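Local coordinates for protein alginate lyase, family PL7 (Zobellia galactanivorans, PDB 3ZPY) that cleaves the polysaccharide alginate as a lyase, by beta-elimination, this chain being the catalytic PL7 domain of a longer protein, at residues G55-F60 and R239-S244; T98-V103 and N183-Y188; G122-P127 and N215-G220; G190-L195 and V202-M207. All blocks are in the same frame, centred on the assembly; numbering follows the deposited sequence.

Contact 1. Residues G55-F60 and R239-S244; sequences GEWVYF and RIKNLS
Glu56 reaches Lys241 through OE2, which takes a hydrogen bond of 2.8 Å from NZ on the anti side of the carboxylate, forming a salt bridge. A water donates to Glu56 O and Ile240 O. The Trp57 indole stands between two basic side chains. Arg239, its CG between the backbone N and the carbonyl carbon (chi1 64°) and its chain extended to NE, passes over one face, the guanidinium stacked at 11° to the ring and CZ 4.1 Å from the centroid of the five-membered ring, a cation-pi contact. Over the opposite face Lys241 CD sits 3.9 Å from the centroid of the six-membered ring. An alanine in place of Trp57 would probably leave a gap between Arg239 and Lys241 and rob the guanidinium of the indole face it stacks on, leaving it freer to turn. Val58 exchanges both backbone hydrogen bonds with Ile240. Tyr59 OH accepts Arg239 NH1 at 2.9 Å, in the guanidinium plane, and also bonds Asp54, while Gln104 takes NH2 of the arginine. Phe60 CE1 meets Ile240 CD1 at 3.7 Å, and both residues touch strands of the facing sheet. Strands 58-63 and 235-247 thus pair antiparallel in the jelly-roll sandwich of PL7 lyases.

Contact 2. Residues T98-V103 and N183-Y188; sequences TMEWTV and NCKLVY
Met99 and Trp101 pair with Leu186 and Cys184 as antiparallel hydrogen-bonded partners, the two strands running at 158° and joined by four backbone bonds, of which Cys184 N to Trp101 O is the shortest at 2.8 Å. On the buried face the Trp101 indole leans over Cys184, whose CB is 3.4 Å from the centroid of the six-membered ring, almost on the ring normal. With Trp101 CG between the backbone N and the carbonyl carbon (chi1 70°), the ring is laid across toward Cys184. Cys184 SG lies over the same ring, a sulfur-aromatic contact, and meets Val103 CG1 at 3.4 Å. Met99 CE is over the opposite face of the indole, and Leu186 CB comes to its edge, 3.7 Å from CZ3. On the other side of the sheet Thr102 OG1 donates to Asn183 OD1 at 2.7 Å, in the plane of the amide carbonyl; Asn242 ND2 adds a weak bond to the same hydroxyl. Glu100 and Lys185 lie side by side, CG to CG 3.8 Å, but their charged ends stay apart, OE2 to NZ 5.4 Å. Lys185 instead makes a cation-pi contact with Phe196. Strands 96-107 and 182-189 are the central strand and its neighbour in an antiparallel sheet whose apolar face packs on 117-125 and 216-219 of the facing sheet, as in the PL7 beta-jelly roll.

Contact 3. Residues G122-P127 and N215-G220; sequences GQIHGP and NYFKVG
His125 and Tyr216 exchange backbone hydrogen bonds, His125 N to Tyr216 O being 2.8 Å. Their side chains run alongside each other: with Tyr216 CG between its backbone N and carbonyl carbon (chi1 55°), the ring turns toward His125, whose CB lies over it 4.0 Å from the centroid, and the phenol OH comes 3.3 Å from His125 CD2. The rings meet obliquely, planes at 49°. Gln123 and Lys218 form the other backbone-bonded pair, side by side on this same face. Gln-Ile-His is a PL7 signature and Tyr-Phe-Lys opens another, YxKxGxYxQ; in relatives their Gln, His, Tyr and Lys side chains line the cleft on the concave jelly-roll sheet, as probably here. On the reverse face Ile124 CG1 packs 3.6 Å from Phe217 CE1, and Ile124 CG2 touches Asn215 CB at 3.8 Å. Further out, Asp138 bonds His125 ND1, Glu78 makes a salt bridge with Lys218 NZ, and Arg80 offers a cation-pi contact to Tyr216. Trp90 meets the Phe217 ring and takes Asn215 ND2 on its carbonyl O.

Contact 4. Residues G190-L195 and V202-M207; sequences GGYVEL and VFRKKM
Leu195 O is gripped by two successive amides: Val202 N donates at 2.9 Å, and Phe203 N adds a weak bond of 3.4 Å. Val202 and Phe203 thus both face Leu195, a classic beta bulge, and Val202 CG2 rests 3.9 Å from Leu195 CD2. On the other face of the sheet, the Tyr192 ring has a basic side chain over each face. Arg204, its CG anti to the backbone N (chi1 172°) and its chain extended to NE, lays its guanidinium flat on one, planes 9° apart and CZ 3.7 Å from the centroid, a stacked cation-pi pair. Lys206 CB lies over the centre of the opposite face. The whole is a beta hairpin of strands 192-197 and 200-206, the latter outermost in its sheet. Glu194 OE1 takes Arg204 NH1 at 3.0 Å, a salt bridge whose donor comes from above the carboxylate plane, while OE2 bonds Ser201 OG. An alanine in place of Tyr192 would probably leave the Arg204 guanidinium without the ring it lies on, held by Glu194 at NH1 but freer to turn. Met207 N donates to Gly191 O at 2.9 Å. Inward, Val193 CG2 meets Met207 CG at 4.0 Å, and both touch Val139 of the facing sheet.

Contacts 1, 2 and 4 lie in one antiparallel sheet, in the order 58-63, 235-247, 96-107, 182-189, 192-197 and 200-206; contact 3 belongs to the facing sheet. Strands 235-247 and 96-107 join contact 1 to contact 2, centres about 13 Å apart, and 182-189 and 192-197 join contact 2 to contact 4. Contacts 1 and 4 do not touch, centres about 25 Å apart. Contact 3 packs across the sandwich on contact 2, centres about 12 Å apart, and on contact 1 through Ile240. In sequence, contact 1 pairs an early strand with the last and spans the other three; contacts 2 and 3 alternate their segments, and contact 4 follows contact 2 within the span of contact 3, weaving one jelly-roll domain.

Contact 1. Residues G55-F60 and R239-S244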
loop_
_atom_site.group_PDB
_atom_site.type_symbol
_atom_site.label_atom_id
_atom_site.label_comp_id
_atom_site.label_asym_id
_atom_site.label_seq_id
_atom_site.Cartn_x
_atom_site.Cartn_y
_atom_site.Cartn_z
ATOM N N GLY A 55 -0.721 -13.511 -14.890
ATOM C CA GLY A 55 -1.803 -14.497 -14.779
ATOM C C GLY A 55 -1.861 -15.109 -13.405
ATOM O O GLY A 55 -2.839 -15.801 -13.093
ATOM N N GLU A 56 -0.850 -14.928 -12.560
ATOM C CA GLU A 56 -0.924 -15.421 -11.190
ATOM C C GLU A 56 -0.955 -14.189 -10.264
ATOM O O GLU A 56 -1.836 -14.108 -9.388
ATOM C CB GLU A 56 0.313 -16.249 -10.881
ATOM C CG GLU A 56 0.441 -16.662 -9.416
ATOM C CD GLU A 56 1.720 -17.455 -9.091
ATOM O OE1 GLU A 56 2.502 -17.797 -10.031
ATOM O OE2 GLU A 56 1.976 -17.708 -7.867
ATOM N N TRP A 57 0.020 -13.302 -10.394
ATOM C CA TRP A 57 0.126 -12.132 -9.507
ATOM C C TRP A 57 -0.225 -10.849 -10.301
ATOM O O TRP A 57 -0.088 -10.804 -11.497
ATOM C CB TRP A 57 1.571 -11.890 -9.050
ATOM C CG TRP A 57 2.307 -13.043 -8.433
ATOM C CD1 TRP A 57 3.068 -14.026 -9.065
ATOM C CD2 TRP A 57 2.298 -13.355 -7.032
ATOM N NE1 TRP A 57 3.594 -14.905 -8.116
ATOM C CE2 TRP A 57 3.151 -14.519 -6.842
ATOM C CE3 TRP A 57 1.770 -12.725 -5.927
ATOM C CZ2 TRP A 57 3.398 -15.048 -5.588
ATOM C CZ3 TRP A 57 2.014 -13.220 -4.663
ATOM C CH2 TRP A 57 2.844 -14.374 -4.469
ATOM N N VAL A 58 -0.572 -9.813 -9.589
ATOM C CA VAL A 58 -0.630 -8.429 -10.114
ATOM C C VAL A 58 0.515 -7.653 -9.464
ATOM O O VAL A 58 0.693 -7.700 -8.244
ATOM C CB VAL A 58 -2.012 -7.763 -9.902
ATOM C CG1 VAL A 58 -1.958 -6.274 -10.275
ATOM C CG2 VAL A 58 -3.079 -8.518 -10.713
ATOM N N TYR A 59 1.315 -7.093 -10.337
ATOM C CA TYR A 59 2.573 -6.372 -9.944
ATOM C C TYR A 59 2.330 -4.898 -9.908
ATOM O O TYR A 59 1.617 -4.353 -10.804
ATOM C CB TYR A 59 3.600 -6.621 -11.033
ATOM C CG TYR A 59 4.086 -8.070 -11.109
ATOM C CD1 TYR A 59 3.317 -9.044 -11.747
ATOM C CD2 TYR A 59 5.352 -8.465 -10.571
ATOM C CE1 TYR A 59 3.744 -10.396 -11.836
ATOM C CE2 TYR A 59 5.740 -9.815 -10.643
ATOM C CZ TYR A 59 4.965 -10.750 -11.257
ATOM O OH TYR A 59 5.429 -12.078 -11.345
ATOM N N PHE A 60 2.800 -4.258 -8.824
ATOM C CA PHE A 60 2.738 -2.800 -8.599
ATOM C C PHE A 60 4.127 -2.369 -8.545
ATOM O O PHE A 60 4.866 -2.676 -7.581
ATOM C CB PHE A 60 2.058 -2.553 -7.256
ATOM C CG PHE A 60 0.618 -3.057 -7.196
ATOM C CD1 PHE A 60 0.355 -4.444 -7.010
ATOM C CD2 PHE A 60 -0.466 -2.158 -7.293
ATOM C CE1 PHE A 60 -0.987 -4.897 -6.952
ATOM C CE2 PHE A 60 -1.753 -2.620 -7.272
ATOM C CZ PHE A 60 -2.021 -3.972 -7.037
ATOM N N ARG A 239 4.125 -7.692 -5.496
ATOM C CA ARG A 239 3.181 -8.478 -6.274
ATOM C C ARG A 239 2.147 -9.136 -5.307
ATOM O O ARG A 239 2.503 -9.573 -4.208
ATOM C CB ARG A 239 3.914 -9.467 -7.180
ATOM C CG ARG A 239 4.733 -10.557 -6.504
ATOM C CD ARG A 239 5.413 -11.404 -7.556
ATOM N NE ARG A 239 6.199 -12.458 -7.024
ATOM C CZ ARG A 239 6.882 -13.304 -7.772
ATOM N NH1 ARG A 239 6.786 -13.249 -9.108
ATOM N NH2 ARG A 239 7.725 -14.122 -7.157
ATOM N N ILE A 240 0.870 -9.160 -5.751
ATOM C CA ILE A 240 -0.254 -9.546 -4.888
ATOM C C ILE A 240 -1.131 -10.572 -5.618
ATOM O O ILE A 240 -1.374 -10.468 -6.853
ATOM C CB ILE A 240 -1.071 -8.275 -4.453
ATOM C CG1 ILE A 240 -0.148 -7.299 -3.746
ATOM C CG2 ILE A 240 -2.309 -8.630 -3.663
ATOM C CD1 ILE A 240 -0.701 -5.891 -3.435
ATOM N N LYS A 241 -1.671 -11.473 -4.812
ATOM C CA LYS A 241 -2.778 -12.317 -5.300
ATOM C C LYS A 241 -3.706 -12.620 -4.127
ATOM O O LYS A 241 -3.404 -12.264 -2.975
ATOM C CB LYS A 241 -2.284 -13.640 -5.898
ATOM C CG LYS A 241 -1.499 -14.557 -5.017
ATOM C CD LYS A 241 -0.910 -15.709 -5.855
ATOM C CE LYS A 241 -0.157 -16.613 -4.950
ATOM N NZ LYS A 241 0.296 -17.845 -5.689
ATOM N N ASN A 242 -4.841 -13.303 -4.357
ATOM C CA ASN A 242 -5.731 -13.763 -3.321
ATOM C C ASN A 242 -6.162 -12.609 -2.400
ATOM O O ASN A 242 -6.034 -12.727 -1.143
ATOM C CB ASN A 242 -5.042 -14.883 -2.459
ATOM C CG ASN A 242 -4.708 -16.073 -3.247
ATOM O OD1 ASN A 242 -5.193 -16.260 -4.340
ATOM N ND2 ASN A 242 -3.692 -16.778 -2.753
ATOM N N LEU A 243 -6.593 -11.498 -2.989
ATOM C CA LEU A 243 -6.988 -10.285 -2.278
ATOM C C LEU A 243 -8.478 -10.375 -1.961
ATOM O O LEU A 243 -9.296 -10.613 -2.841
ATOM C CB LEU A 243 -6.780 -9.099 -3.239
ATOM C CG LEU A 243 -7.246 -7.726 -2.679
ATOM C CD1 LEU A 243 -6.598 -7.259 -1.382
ATOM C CD2 LEU A 243 -7.018 -6.670 -3.751
ATOM N N SER A 244 -8.809 -10.066 -0.723
ATOM C CA SER A 244 -10.205 -9.806 -0.389
ATOM C C SER A 244 -10.318 -8.912 0.805
ATOM O O SER A 244 -9.434 -8.895 1.664
ATOM C CB SER A 244 -10.923 -11.116 -0.100
ATOM O OG SER A 244 -10.460 -11.667 1.093
HETATM O O HOH W 1 -3.404 -11.871 -8.566
#

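Contact 2. Residues T98-V103 and N183-Y188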
loop_
_atom_site.group_PDB
_atom_site.type_symbol
_atom_site.label_atom_id
_atom_site.label_comp_id
_atom_site.label_asym_id
_atom_site.label_seq_id
_atom_site.Cartn_x
_atom_site.Cartn_y
_atom_site.Cartn_z
ATOM N N THR A 98 -11.506 -6.478 7.726
ATOM C CA THR A 98 -10.290 -7.329 7.380
ATOM C C THR A 98 -9.871 -7.179 5.922
ATOM O O THR A 98 -10.750 -7.150 5.037
ATOM C CB THR A 98 -10.670 -8.822 7.607
ATOM O OG1 THR A 98 -11.116 -8.984 8.967
ATOM C CG2 THR A 98 -9.513 -9.783 7.408
ATOM N N MET A 99 -8.552 -7.094 5.713
ATOM C CA MET A 99 -8.042 -7.235 4.382
ATOM C C MET A 99 -7.103 -8.368 4.397
ATOM O O MET A 99 -6.211 -8.438 5.232
ATOM C CB MET A 99 -7.328 -5.963 3.918
ATOM C CG MET A 99 -6.715 -6.139 2.541
ATOM S SD MET A 99 -6.082 -4.558 1.841
ATOM C CE MET A 99 -4.702 -4.163 2.959
ATOM N N GLU A 100 -7.341 -9.347 3.484
ATOM C CA GLU A 100 -6.378 -10.475 3.295
ATOM C C GLU A 100 -5.760 -10.381 1.907
ATOM O O GLU A 100 -6.432 -10.071 0.927
ATOM C CB GLU A 100 -7.097 -11.779 3.422
ATOM C CG GLU A 100 -7.574 -12.046 4.841
ATOM C CD GLU A 100 -8.467 -13.251 4.966
ATOM O OE1 GLU A 100 -9.617 -13.083 4.506
ATOM O OE2 GLU A 100 -8.023 -14.279 5.428
ATOM N N TRP A 101 -4.451 -10.608 1.854
ATOM C CA TRP A 101 -3.753 -10.637 0.556
ATOM C C TRP A 101 -2.510 -11.416 0.678
ATOM O O TRP A 101 -1.867 -11.461 1.736
ATOM C CB TRP A 101 -3.467 -9.198 0.063
ATOM C CG TRP A 101 -2.463 -8.340 0.756
ATOM C CD1 TRP A 101 -1.302 -7.848 0.137
ATOM C CD2 TRP A 101 -2.447 -7.803 2.102
ATOM N NE1 TRP A 101 -0.603 -7.069 0.989
ATOM C CE2 TRP A 101 -1.237 -6.985 2.204
ATOM C CE3 TRP A 101 -3.306 -7.864 3.183
ATOM C CZ2 TRP A 101 -0.930 -6.284 3.405
ATOM C CZ3 TRP A 101 -2.991 -7.176 4.353
ATOM C CH2 TRP A 101 -1.805 -6.439 4.469
ATOM N N THR A 102 -2.125 -12.037 -0.409
ATOM C CA THR A 102 -0.922 -12.839 -0.459
ATOM C C THR A 102 0.066 -11.986 -1.213
ATOM O O THR A 102 -0.211 -11.527 -2.339
ATOM C CB THR A 102 -1.247 -14.184 -1.185
ATOM O OG1 THR A 102 -2.196 -14.887 -0.388
ATOM C CG2 THR A 102 0.029 -15.055 -1.385
ATOM N N VAL A 103 1.211 -11.861 -0.644
ATOM C CA VAL A 103 2.164 -10.784 -1.184
ATOM C C VAL A 103 3.583 -11.334 -1.248
ATOM O O VAL A 103 4.005 -12.192 -0.441
ATOM C CB VAL A 103 2.111 -9.528 -0.244
ATOM C CG1 VAL A 103 2.769 -9.781 1.144
ATOM C CG2 VAL A 103 2.758 -8.305 -0.918
ATOM N N ASN A 183 1.076 -14.799 3.437
ATOM C CA ASN A 183 -0.367 -14.589 3.519
ATOM C C ASN A 183 -0.718 -13.610 4.628
ATOM O O ASN A 183 -0.529 -13.954 5.830
ATOM C CB ASN A 183 -1.112 -15.900 3.755
ATOM C CG ASN A 183 -0.871 -16.893 2.611
ATOM O OD1 ASN A 183 -1.027 -16.520 1.411
ATOM N ND2 ASN A 183 -0.508 -18.136 2.935
ATOM N N CYS A 184 -1.122 -12.378 4.265
ATOM C CA CYS A 184 -1.251 -11.280 5.246
ATOM C C CYS A 184 -2.708 -11.114 5.579
ATOM O O CYS A 184 -3.585 -11.279 4.711
ATOM C CB CYS A 184 -0.764 -9.958 4.627
ATOM S SG CYS A 184 0.914 -9.985 4.011
ATOM N N LYS A 185 -2.996 -10.804 6.850
ATOM C CA LYS A 185 -4.355 -10.525 7.292
ATOM C C LYS A 185 -4.266 -9.298 8.195
ATOM O O LYS A 185 -3.666 -9.383 9.276
ATOM C CB LYS A 185 -4.937 -11.753 7.996
ATOM C CG LYS A 185 -6.393 -11.558 8.456
ATOM C CD LYS A 185 -7.062 -12.845 8.913
ATOM C CE LYS A 185 -6.477 -13.458 10.131
ATOM N NZ LYS A 185 -7.321 -14.522 10.788
ATOM N N LEU A 186 -4.885 -8.204 7.782
ATOM C CA LEU A 186 -4.851 -6.907 8.522
ATOM C C LEU A 186 -6.260 -6.668 9.024
ATOM O O LEU A 186 -7.229 -6.645 8.240
ATOM C CB LEU A 186 -4.392 -5.862 7.539
ATOM C CG LEU A 186 -4.177 -4.477 8.142
ATOM C CD1 LEU A 186 -3.112 -4.522 9.225
ATOM C CD2 LEU A 186 -3.813 -3.494 7.017
ATOM N N VAL A 187 -6.398 -6.571 10.341
ATOM C CA VAL A 187 -7.720 -6.516 10.998
ATOM C C VAL A 187 -7.754 -5.213 11.783
ATOM O O VAL A 187 -6.829 -4.904 12.509
ATOM C CB VAL A 187 -7.960 -7.703 11.897
ATOM C CG1 VAL A 187 -9.385 -7.624 12.464
ATOM C CG2 VAL A 187 -7.850 -9.065 11.098
ATOM N N TYR A 188 -8.900 -4.551 11.731
ATOM C CA TYR A 188 -9.207 -3.411 12.606
ATOM C C TYR A 188 -10.545 -3.772 13.235
ATOM O O TYR A 188 -11.548 -3.870 12.530
ATOM C CB TYR A 188 -9.340 -2.108 11.741
ATOM C CG TYR A 188 -9.176 -0.795 12.496
ATOM C CD1 TYR A 188 -9.007 -0.706 13.905
ATOM C CD2 TYR A 188 -9.092 0.382 11.764
ATOM C CE1 TYR A 188 -8.874 0.566 14.560
ATOM C CE2 TYR A 188 -8.930 1.665 12.390
ATOM C CZ TYR A 188 -8.782 1.724 13.775
ATOM O OH TYR A 188 -8.636 3.022 14.356
#

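Contact 3. Residues G122-P127 and N215-G220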
loop_
_atom_site.group_PDB
_atom_site.type_symbol
_atom_site.label_atom_id
_atom_site.label_comp_id
_atom_site.label_asym_id
_atom_site.label_seq_id
_atom_site.Cartn_x
_atom_site.Cartn_y
_atom_site.Cartn_z
ATOM N N GLY A 122 0.706 -2.515 2.379
ATOM C CA GLY A 122 -0.711 -2.525 2.736
ATOM C C GLY A 122 -0.889 -1.468 3.811
ATOM O O GLY A 122 0.054 -1.161 4.555
ATOM N N GLN A 123 -2.092 -0.912 3.859
ATOM C CA GLN A 123 -2.400 0.182 4.773
ATOM C C GLN A 123 -3.834 0.165 5.242
ATOM O O GLN A 123 -4.702 -0.335 4.520
ATOM C CB GLN A 123 -2.245 1.575 4.149
ATOM C CG GLN A 123 -0.963 1.959 3.432
ATOM C CD GLN A 123 -1.289 3.226 2.605
ATOM O OE1 GLN A 123 -1.102 3.219 1.382
ATOM N NE2 GLN A 123 -1.831 4.216 3.221
ATOM N N ILE A 124 -4.058 0.815 6.429
ATOM C CA ILE A 124 -5.324 1.403 6.711
ATOM C C ILE A 124 -5.124 2.930 6.746
ATOM O O ILE A 124 -4.217 3.430 7.434
ATOM C CB ILE A 124 -5.887 0.964 8.117
ATOM C CG1 ILE A 124 -6.063 -0.566 8.121
ATOM C CG2 ILE A 124 -7.231 1.675 8.453
ATOM C CD1 ILE A 124 -6.186 -1.166 9.517
ATOM N N HIS A 125 -5.988 3.636 6.007
ATOM C CA HIS A 125 -5.966 5.085 6.023
ATOM C C HIS A 125 -7.184 5.618 6.718
ATOM O O HIS A 125 -8.306 5.154 6.445
ATOM C CB HIS A 125 -5.782 5.621 4.579
ATOM C CG HIS A 125 -5.446 7.088 4.557
ATOM N ND1 HIS A 125 -4.172 7.580 4.753
ATOM C CD2 HIS A 125 -6.248 8.180 4.456
ATOM C CE1 HIS A 125 -4.198 8.918 4.708
ATOM N NE2 HIS A 125 -5.470 9.292 4.537
ATOM N N GLY A 126 -7.000 6.679 7.536
ATOM C CA GLY A 126 -8.127 7.276 8.230
ATOM C C GLY A 126 -8.361 8.714 7.814
ATOM O O GLY A 126 -7.830 9.165 6.804
ATOM N N PRO A 127 -9.217 9.424 8.545
ATOM C CA PRO A 127 -9.543 10.792 8.219
ATOM C C PRO A 127 -8.344 11.732 8.445
ATOM O O PRO A 127 -7.536 11.537 9.403
ATOM C CB PRO A 127 -10.703 11.140 9.207
ATOM C CG PRO A 127 -10.369 10.249 10.423
ATOM C CD PRO A 127 -9.879 8.940 9.779
ATOM N N ASN A 215 -12.223 5.103 8.052
ATOM C CA ASN A 215 -11.100 4.280 7.599
ATOM C C ASN A 215 -11.403 3.617 6.277
ATOM O O ASN A 215 -12.547 3.324 5.921
ATOM C CB ASN A 215 -10.755 3.205 8.624
ATOM C CG ASN A 215 -10.431 3.781 9.975
ATOM O OD1 ASN A 215 -9.359 4.430 10.185
ATOM N ND2 ASN A 215 -11.417 3.671 10.887
ATOM N N TYR A 216 -10.315 3.299 5.602
ATOM C CA TYR A 216 -10.400 2.413 4.432
ATOM C C TYR A 216 -9.053 1.713 4.198
ATOM O O TYR A 216 -7.999 2.175 4.688
ATOM C CB TYR A 216 -10.765 3.155 3.156
ATOM C CG TYR A 216 -9.884 4.315 2.765
ATOM C CD1 TYR A 216 -10.089 5.591 3.297
ATOM C CD2 TYR A 216 -8.832 4.133 1.857
ATOM C CE1 TYR A 216 -9.308 6.711 2.881
ATOM C CE2 TYR A 216 -8.055 5.213 1.466
ATOM C CZ TYR A 216 -8.259 6.456 1.973
ATOM O OH TYR A 216 -7.485 7.536 1.505
ATOM N N PHE A 217 -9.118 0.545 3.543
ATOM C CA PHE A 217 -7.899 -0.151 3.227
ATOM C C PHE A 217 -7.261 0.383 1.923
ATOM O O PHE A 217 -7.966 0.838 1.012
ATOM C CB PHE A 217 -8.214 -1.636 3.002
ATOM C CG PHE A 217 -8.533 -2.350 4.282
ATOM C CD1 PHE A 217 -7.562 -2.495 5.269
ATOM C CD2 PHE A 217 -9.795 -2.879 4.478
ATOM C CE1 PHE A 217 -7.867 -3.214 6.435
ATOM C CE2 PHE A 217 -10.113 -3.606 5.647
ATOM C CZ PHE A 217 -9.123 -3.791 6.593
ATOM N N LYS A 218 -5.935 0.220 1.873
ATOM C CA LYS A 218 -5.181 0.398 0.575
ATOM C C LYS A 218 -4.222 -0.736 0.478
ATOM O O LYS A 218 -3.716 -1.238 1.503
ATOM C CB LYS A 218 -4.472 1.728 0.418
ATOM C CG LYS A 218 -5.289 2.954 0.715
ATOM C CD LYS A 218 -4.587 4.220 0.193
ATOM C CE LYS A 218 -4.794 4.395 -1.264
ATOM N NZ LYS A 218 -3.870 5.249 -2.002
ATOM N N VAL A 219 -3.880 -1.098 -0.774
ATOM C CA VAL A 219 -2.919 -2.202 -0.910
ATOM C C VAL A 219 -2.240 -2.058 -2.261
ATOM O O VAL A 219 -2.870 -1.685 -3.265
ATOM C CB VAL A 219 -3.608 -3.611 -0.777
ATOM C CG1 VAL A 219 -4.616 -3.870 -1.913
ATOM C CG2 VAL A 219 -2.644 -4.751 -0.692
ATOM N N GLY A 220 -0.951 -2.388 -2.303
ATOM C CA GLY A 220 -0.223 -2.095 -3.547
ATOM C C GLY A 220 1.249 -1.826 -3.173
ATOM O O GLY A 220 1.873 -2.505 -2.301
#

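Contact 4. Residues G190-L195 and V202-M207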
loop_
_atom_site.group_PDB
_atom_site.type_symbol
_atom_site.label_atom_id
_atom_site.label_comp_id
_atom_site.label_asym_id
_atom_site.label_seq_id
_atom_site.Cartn_x
_atom_site.Cartn_y
_atom_site.Cartn_z
ATOM N N GLY A 190 -12.603 -3.719 17.324
ATOM C CA GLY A 190 -12.523 -3.398 18.755
ATOM C C GLY A 190 -11.569 -2.258 19.135
ATOM O O GLY A 190 -11.178 -2.143 20.261
ATOM N N GLY A 191 -11.230 -1.445 18.130
ATOM C CA GLY A 191 -10.307 -0.406 18.175
ATOM C C GLY A 191 -8.847 -0.869 18.151
ATOM O O GLY A 191 -7.965 -0.080 18.260
ATOM N N TYR A 192 -8.577 -2.155 17.945
ATOM C CA TYR A 192 -7.230 -2.669 17.762
ATOM C C TYR A 192 -6.890 -2.820 16.278
ATOM O O TYR A 192 -7.710 -3.315 15.497
ATOM C CB TYR A 192 -7.073 -4.080 18.359
ATOM C CG TYR A 192 -7.026 -4.083 19.885
ATOM C CD1 TYR A 192 -8.225 -3.963 20.656
ATOM C CD2 TYR A 192 -5.822 -4.321 20.540
ATOM C CE1 TYR A 192 -8.167 -4.015 22.063
ATOM C CE2 TYR A 192 -5.784 -4.288 21.968
ATOM C CZ TYR A 192 -6.930 -4.203 22.668
ATOM O OH TYR A 192 -6.993 -4.205 24.088
ATOM N N VAL A 193 -5.654 -2.427 15.896
ATOM C CA VAL A 193 -5.078 -2.685 14.556
ATOM C C VAL A 193 -4.146 -3.855 14.711
ATOM O O VAL A 193 -3.335 -3.930 15.634
ATOM C CB VAL A 193 -4.286 -1.451 14.114
ATOM C CG1 VAL A 193 -3.563 -1.750 12.831
ATOM C CG2 VAL A 193 -5.274 -0.306 13.968
ATOM N N GLU A 194 -4.302 -4.841 13.811
ATOM C CA GLU A 194 -3.538 -6.106 13.906
ATOM C C GLU A 194 -3.160 -6.671 12.586
ATOM O O GLU A 194 -3.965 -6.631 11.631
ATOM C CB GLU A 194 -4.326 -7.125 14.711
ATOM C CG GLU A 194 -3.609 -8.465 14.935
ATOM C CD GLU A 194 -4.275 -9.255 16.029
ATOM O OE1 GLU A 194 -5.464 -8.947 16.381
ATOM O OE2 GLU A 194 -3.617 -10.138 16.599
ATOM N N LEU A 195 -1.892 -7.111 12.530
ATOM C CA LEU A 195 -1.416 -7.885 11.355
ATOM C C LEU A 195 -1.091 -9.263 11.738
ATOM O O LEU A 195 -0.318 -9.498 12.651
ATOM C CB LEU A 195 -0.160 -7.186 10.774
ATOM C CG LEU A 195 0.459 -7.819 9.518
ATOM C CD1 LEU A 195 -0.411 -7.704 8.269
ATOM C CD2 LEU A 195 1.822 -7.190 9.270
ATOM N N VAL A 202 1.564 -10.927 14.335
ATOM C CA VAL A 202 2.921 -10.345 14.488
ATOM C C VAL A 202 2.949 -8.908 15.050
ATOM O O VAL A 202 3.968 -8.417 15.504
ATOM C CB VAL A 202 3.740 -10.424 13.175
ATOM C CG1 VAL A 202 3.834 -11.874 12.707
ATOM C CG2 VAL A 202 3.070 -9.625 12.076
ATOM N N PHE A 203 1.772 -8.305 15.056
ATOM C CA PHE A 203 1.632 -6.895 15.580
ATOM C C PHE A 203 0.175 -6.714 15.968
ATOM O O PHE A 203 -0.696 -6.965 15.130
ATOM C CB PHE A 203 1.976 -5.875 14.479
ATOM C CG PHE A 203 1.715 -4.488 14.952
ATOM C CD1 PHE A 203 2.573 -3.842 15.773
ATOM C CD2 PHE A 203 0.503 -3.895 14.599
ATOM C CE1 PHE A 203 2.261 -2.557 16.277
ATOM C CE2 PHE A 203 0.194 -2.629 15.056
ATOM C CZ PHE A 203 1.068 -1.960 15.886
ATOM N N ARG A 204 -0.070 -6.193 17.152
ATOM C CA ARG A 204 -1.436 -5.897 17.539
ATOM C C ARG A 204 -1.359 -4.745 18.538
ATOM O O ARG A 204 -0.634 -4.879 19.562
ATOM C CB ARG A 204 -2.077 -7.142 18.199
ATOM C CG ARG A 204 -3.428 -6.847 18.811
ATOM C CD ARG A 204 -4.096 -8.111 19.345
ATOM N NE ARG A 204 -5.133 -7.800 20.335
ATOM C CZ ARG A 204 -6.410 -7.526 20.029
ATOM N NH1 ARG A 204 -6.821 -7.620 18.761
ATOM N NH2 ARG A 204 -7.272 -7.280 21.015
ATOM N N LYS A 205 -2.176 -3.671 18.333
ATOM C CA LYS A 205 -2.064 -2.514 19.209
ATOM C C LYS A 205 -3.351 -1.743 19.132
ATOM O O LYS A 205 -3.913 -1.545 18.054
ATOM C CB LYS A 205 -0.872 -1.629 18.789
ATOM C CG LYS A 205 -0.573 -0.528 19.827
ATOM C CD LYS A 205 0.806 0.089 19.499
ATOM C CE LYS A 205 1.207 1.209 20.489
ATOM N NZ LYS A 205 1.342 0.608 21.829
ATOM N N LYS A 206 -3.796 -1.255 20.298
ATOM C CA LYS A 206 -4.999 -0.420 20.382
ATOM C C LYS A 206 -4.735 1.005 19.867
ATOM O O LYS A 206 -3.712 1.607 20.230
ATOM C CB LYS A 206 -5.733 -0.649 21.682
ATOM C CG LYS A 206 -7.131 -0.058 21.756
ATOM C CD LYS A 206 -7.660 -0.067 23.181
ATOM C CE LYS A 206 -9.176 0.042 23.209
ATOM N NZ LYS A 206 -9.821 -0.947 22.304
ATOM N N MET A 207 -5.698 1.558 19.148
ATOM C CA MET A 207 -5.744 2.996 18.828
ATOM C C MET A 207 -6.364 3.698 20.023
ATOM O O MET A 207 -7.600 3.570 20.299
ATOM C CB MET A 207 -6.590 3.252 17.596
ATOM C CG MET A 207 -5.904 2.818 16.339
ATOM S SD MET A 207 -4.669 4.035 15.831
ATOM C CE MET A 207 -5.806 5.364 15.275
#